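Side-chain contacts in putative Acetyltransferase from the GNAT family (Novosphingobium aromaticivorans DSM 12444, PDB 3EC4), which is a putative GNAT-family acetyltransferase, probably transferring acyl groups from an acyl-coenzyme A donor to an acceptor that is not identified: residues 165-168 / 169-172; 32-35 / 36-39. All coordinates share one frame; numbering follows the deposited sequence.

Contact 1. Residues 165-168 / 169-172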
loop_
_atom_site.group_PDB
_atom_site.type_symbol
_atom_site.label_atom_id
_atom_site.label_comp_id
_atom_site.label_asym_id
_atom_site.label_seq_id
_atom_site.Cartn_x
_atom_site.Cartn_y
_atom_site.Cartn_z
ATOM N N THR A 165 0.325 -14.433 1.113
ATOM C CA THR A 165 0.201 -15.780 1.638
ATOM C C THR A 165 1.175 -16.634 0.839
ATOM O O THR A 165 1.234 -16.493 -0.391
ATOM C CB THR A 165 -1.246 -16.351 1.451
ATOM O OG1 THR A 165 -2.218 -15.462 2.049
ATOM C CG2 THR A 165 -1.378 -17.734 2.066
ATOM N N TRP A 166 1.968 -17.472 1.511
ATOM C CA TRP A 166 2.831 -18.422 0.769
ATOM C C TRP A 166 1.886 -19.286 -0.068
ATOM O O TRP A 166 0.822 -19.657 0.392
ATOM C CB TRP A 166 3.603 -19.367 1.706
ATOM C CG TRP A 166 4.690 -18.702 2.486
ATOM C CD1 TRP A 166 4.664 -18.365 3.831
ATOM C CD2 TRP A 166 5.943 -18.257 1.991
ATOM N NE1 TRP A 166 5.833 -17.722 4.172
ATOM C CE2 TRP A 166 6.643 -17.672 3.073
ATOM C CE3 TRP A 166 6.546 -18.281 0.736
ATOM C CZ2 TRP A 166 7.918 -17.139 2.928
ATOM C CZ3 TRP A 166 7.803 -17.750 0.598
ATOM C CH2 TRP A 166 8.485 -17.213 1.691
ATOM N N PRO A 167 2.304 -19.645 -1.289
ATOM C CA PRO A 167 1.511 -20.527 -2.149
ATOM C C PRO A 167 1.030 -21.780 -1.470
ATOM O O PRO A 167 -0.160 -22.132 -1.630
ATOM C CB PRO A 167 2.464 -20.850 -3.286
ATOM C CG PRO A 167 3.334 -19.691 -3.384
ATOM C CD PRO A 167 3.537 -19.215 -1.947
ATOM N N GLU A 168 1.879 -22.424 -0.669
ATOM C CA GLU A 168 1.498 -23.649 0.002
ATOM C C GLU A 168 0.390 -23.498 1.059
ATOM O O GLU A 168 -0.194 -24.516 1.485
ATOM C CB GLU A 168 2.714 -24.370 0.607
ATOM C CG GLU A 168 3.507 -23.571 1.611
ATOM C CD GLU A 168 4.669 -22.803 1.026
ATOM O OE1 GLU A 168 4.543 -22.243 -0.104
ATOM O OE2 GLU A 168 5.699 -22.689 1.746
ATOM N N TYR A 169 0.102 -22.262 1.485
ATOM C CA TYR A 169 -1.005 -22.008 2.418
ATOM C C TYR A 169 -2.202 -21.275 1.803
ATOM O O TYR A 169 -3.095 -20.778 2.533
ATOM C CB TYR A 169 -0.523 -21.217 3.635
ATOM C CG TYR A 169 0.652 -21.877 4.297
ATOM C CD1 TYR A 169 0.542 -23.141 4.873
ATOM C CD2 TYR A 169 1.876 -21.244 4.326
ATOM C CE1 TYR A 169 1.660 -23.754 5.461
ATOM C CE2 TYR A 169 2.986 -21.830 4.922
ATOM C CZ TYR A 169 2.880 -23.077 5.474
ATOM O OH TYR A 169 4.006 -23.613 6.041
ATOM N N ARG A 170 -2.221 -21.189 0.489
ATOM C CA ARG A 170 -3.318 -20.522 -0.214
ATOM C C ARG A 170 -4.553 -21.408 -0.257
ATOM O O ARG A 170 -4.493 -22.617 0.011
ATOM C CB ARG A 170 -2.880 -20.059 -1.592
ATOM C CG ARG A 170 -2.008 -18.857 -1.478
ATOM C CD ARG A 170 -1.527 -18.388 -2.787
ATOM N NE ARG A 170 -0.470 -17.395 -2.601
ATOM C CZ ARG A 170 0.343 -16.958 -3.557
ATOM N NH1 ARG A 170 0.219 -17.409 -4.802
ATOM N NH2 ARG A 170 1.278 -16.067 -3.274
ATOM N N GLY A 171 -5.694 -20.772 -0.518
ATOM C CA GLY A 171 -6.955 -21.477 -0.594
ATOM C C GLY A 171 -7.485 -21.922 0.739
ATOM O O GLY A 171 -8.366 -22.791 0.769
ATOM N N ARG A 172 -7.007 -21.317 1.842
ATOM C CA ARG A 172 -7.516 -21.642 3.197
ATOM C C ARG A 172 -8.238 -20.479 3.888
ATOM O O ARG A 172 -8.553 -20.567 5.056
ATOM C CB ARG A 172 -6.373 -22.027 4.130
ATOM C CG ARG A 172 -5.501 -23.114 3.588
ATOM C CD ARG A 172 -4.605 -23.629 4.672
ATOM N NE ARG A 172 -3.543 -24.415 4.064
ATOM C CZ ARG A 172 -2.734 -25.232 4.729
ATOM N NH1 ARG A 172 -2.863 -25.391 6.033
ATOM N NH2 ARG A 172 -1.785 -25.878 4.070
HETATM O O HOH W 1 6.213 -23.491 4.185
HETATM O O HOH W 2 -3.037 -24.725 1.159
#

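Contact 2. Residues 32-35 / 36-39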
loop_
_atom_site.group_PDB
_atom_site.type_symbol
_atom_site.label_atom_id
_atom_site.label_comp_id
_atom_site.label_asym_id
_atom_site.label_seq_id
_atom_site.Cartn_x
_atom_site.Cartn_y
_atom_site.Cartn_z
ATOM N N ARG A 32 8.581 12.647 -1.229
ATOM C CA ARG A 32 9.184 11.324 -1.449
ATOM C C ARG A 32 9.159 10.528 -0.176
ATOM O O ARG A 32 9.598 11.000 0.858
ATOM C CB ARG A 32 10.622 11.518 -1.940
ATOM C CG ARG A 32 11.514 10.264 -1.991
ATOM C CD ARG A 32 11.046 9.362 -3.093
ATOM N NE ARG A 32 11.944 8.247 -3.502
ATOM C CZ ARG A 32 11.846 6.983 -3.054
ATOM N NH1 ARG A 32 10.973 6.631 -2.092
ATOM N NH2 ARG A 32 12.648 6.052 -3.560
ATOM N N LEU A 33 8.546 9.352 -0.219
ATOM C CA LEU A 33 8.512 8.497 0.942
ATOM C C LEU A 33 9.954 8.081 1.259
ATOM O O LEU A 33 10.762 7.771 0.366
ATOM C CB LEU A 33 7.603 7.277 0.681
ATOM C CG LEU A 33 7.486 6.159 1.718
ATOM C CD1 LEU A 33 6.864 6.649 2.996
ATOM C CD2 LEU A 33 6.746 4.957 1.089
ATOM N N ASP A 34 10.274 8.067 2.541
ATOM C CA ASP A 34 11.536 7.502 2.979
ATOM C C ASP A 34 11.688 6.140 2.274
ATOM O O ASP A 34 10.840 5.289 2.411
ATOM C CB ASP A 34 11.482 7.345 4.485
ATOM C CG ASP A 34 12.741 6.766 5.081
ATOM O OD1 ASP A 34 13.552 6.124 4.376
ATOM O OD2 ASP A 34 12.877 6.928 6.295
ATOM N N PRO A 35 12.766 5.951 1.488
ATOM C CA PRO A 35 12.998 4.663 0.821
ATOM C C PRO A 35 13.024 3.418 1.703
ATOM O O PRO A 35 12.798 2.300 1.171
ATOM C CB PRO A 35 14.353 4.849 0.158
ATOM C CG PRO A 35 14.473 6.324 -0.016
ATOM C CD PRO A 35 13.767 6.952 1.106
ATOM N N ALA A 36 13.272 3.572 3.007
ATOM C CA ALA A 36 13.208 2.457 3.925
ATOM C C ALA A 36 11.777 1.931 4.014
ATOM O O ALA A 36 11.553 0.754 4.314
ATOM C CB ALA A 36 13.712 2.869 5.332
ATOM N N TYR A 37 10.819 2.826 3.825
ATOM C CA TYR A 37 9.406 2.465 3.849
ATOM C C TYR A 37 8.865 2.036 2.494
ATOM O O TYR A 37 8.048 1.154 2.420
ATOM C CB TYR A 37 8.577 3.587 4.415
ATOM C CG TYR A 37 8.751 3.820 5.887
ATOM C CD1 TYR A 37 9.876 4.436 6.389
ATOM C CD2 TYR A 37 7.747 3.462 6.774
ATOM C CE1 TYR A 37 10.008 4.693 7.761
ATOM C CE2 TYR A 37 7.866 3.723 8.148
ATOM C CZ TYR A 37 8.997 4.325 8.623
ATOM O OH TYR A 37 9.109 4.530 9.983
ATOM N N GLY A 38 9.290 2.666 1.409
ATOM C CA GLY A 38 8.747 2.283 0.115
ATOM C C GLY A 38 9.163 3.233 -0.986
ATOM O O GLY A 38 9.901 4.188 -0.732
ATOM N N PRO A 39 8.735 2.934 -2.223
ATOM C CA PRO A 39 9.238 3.658 -3.387
ATOM C C PRO A 39 8.385 4.855 -3.884
ATOM O O PRO A 39 8.596 5.348 -5.006
ATOM C CB PRO A 39 9.214 2.565 -4.439
ATOM C CG PRO A 39 7.936 1.842 -4.111
ATOM C CD PRO A 39 7.866 1.815 -2.618
#

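Contact 1. Residues 165-168 / 169-172
Arg170 reaches back along the chain to Thr165, its side chain lying beside Pro167 and pointing the same way. Extended from CG to NE, it grips one carbonyl oxygen side-on with two nitrogens: NE and NH2 each lie 2.9 Å from Thr165 O, NH2 nearly along the C=O axis and NE well above the carbonyl plane. Pro167 CA sits over one face of this guanidinium, toward its rim. The Thr165 methyl, CG2, lies 3.5 Å from Tyr169 O and also touches the aliphatic part of Arg170.

Tyr169 runs alongside Trp166, its CD2 3.7 Å from Trp166 CB, while Glu168 crosses it obliquely. With CG between its backbone N and carbonyl carbon (chi1 59°) and a bend at chi2, Glu168 lays CG over one face of the Tyr169 ring, 3.9 Å from the centroid, a CH-pi contact. A water joins Glu168 OE2 to Tyr169 OH. Arg172 CZ lies at the edge of the ring, in its plane, and Tyr169 CD1 sits over one face of the Arg172 guanidinium. A second water links Glu168 O, Arg170 O and Arg172 NE. Backbone bonds from Tyr169 N to Trp166 O and from Arg170 N to Pro167 O, 2.9 and 3.1 Å, close the turn. Tyr169 is anchored against strands 134-139 and 142-149.

Arg170 begins a sequence matching the Arg/Gln-X-X-Gly-X-Gly/Ala signature of GNAT enzymes, which binds the coenzyme A pyrophosphate in relatives; here Arg170, one water and a weak bond from Arg172 NH2 to Glu168 O satisfy carbonyls of an exposed turn.

Contact 2. Residues 32-35 / 36-39
Asp34 and Ala36 are joined by a nearly straight hydrogen bond, Ala36 N to Asp34 OD1 at 2.9 Å (164° at the hydrogen), which meets the carboxylate from above its plane. Asp34 CG is swung opposite its own amide nitrogen (chi1 -180°), bringing OD1 back over the turn. The carbonyl of the same residue takes two more donors: Tyr37 N at 2.8 Å, above the carbonyl plane, and Gly38 N at 3.2 Å, in it. A further bond spans the loop, Arg32 NH1 to Gly38 O at 3.0 Å, lying in the guanidinium plane and on a lone pair of the oxygen. Pro35 CA approaches the same Gly38 O in a C-H...O contact. Pro39 O and Pro35 CG flank opposite faces of that guanidinium.

The apolar contacts centre on Leu33, which crosses Tyr37 at about a right angle. CD1 touches Tyr37 CB, whereas CD2 presses tightly on Gly38, 3.5 Å from its CA. In a separate van der Waals contact Asp34 crosses the Tyr37 ring, CB 3.8 Å from Tyr37 CD1, carboxylate and ring planes 55° apart. Beyond the loop the Tyr37 ring meets Tyr131 edge-to-face.

Replacing Asp34 with an alanine would probably leave Ala36 N without its side-chain acceptor and the turn less firmly set.

An Asx turn at Asp34-Pro35-Ala36, overlaid on a type I beta turn over 34-37, reverses the chain within the longer loop of the beta hairpin formed by strands 30-32 and 41-43.

Overall arrangement
Contact 2 comes first along the chain, in the loop between strands 30-32 and 41-43 of a small two-stranded antiparallel sheet; contact 1 follows much later, between strand 157-165 and helix 174-188. Their centres lie 28 Å apart and their nearest atoms about 17 Å, without touching. The large mixed sheet relates them indirectly: contact 1 begins at the end of inner strand 157-165, whereas Pro39 of contact 2 packs on Trp63 in one of its edge strands, 61-66. Thus residues 165-172 form a surface turn in the strand-loop-helix unit of the GNAT fold, while residues 32-39 fasten an N-terminal hairpin against edge strand 61-66 of that sheet.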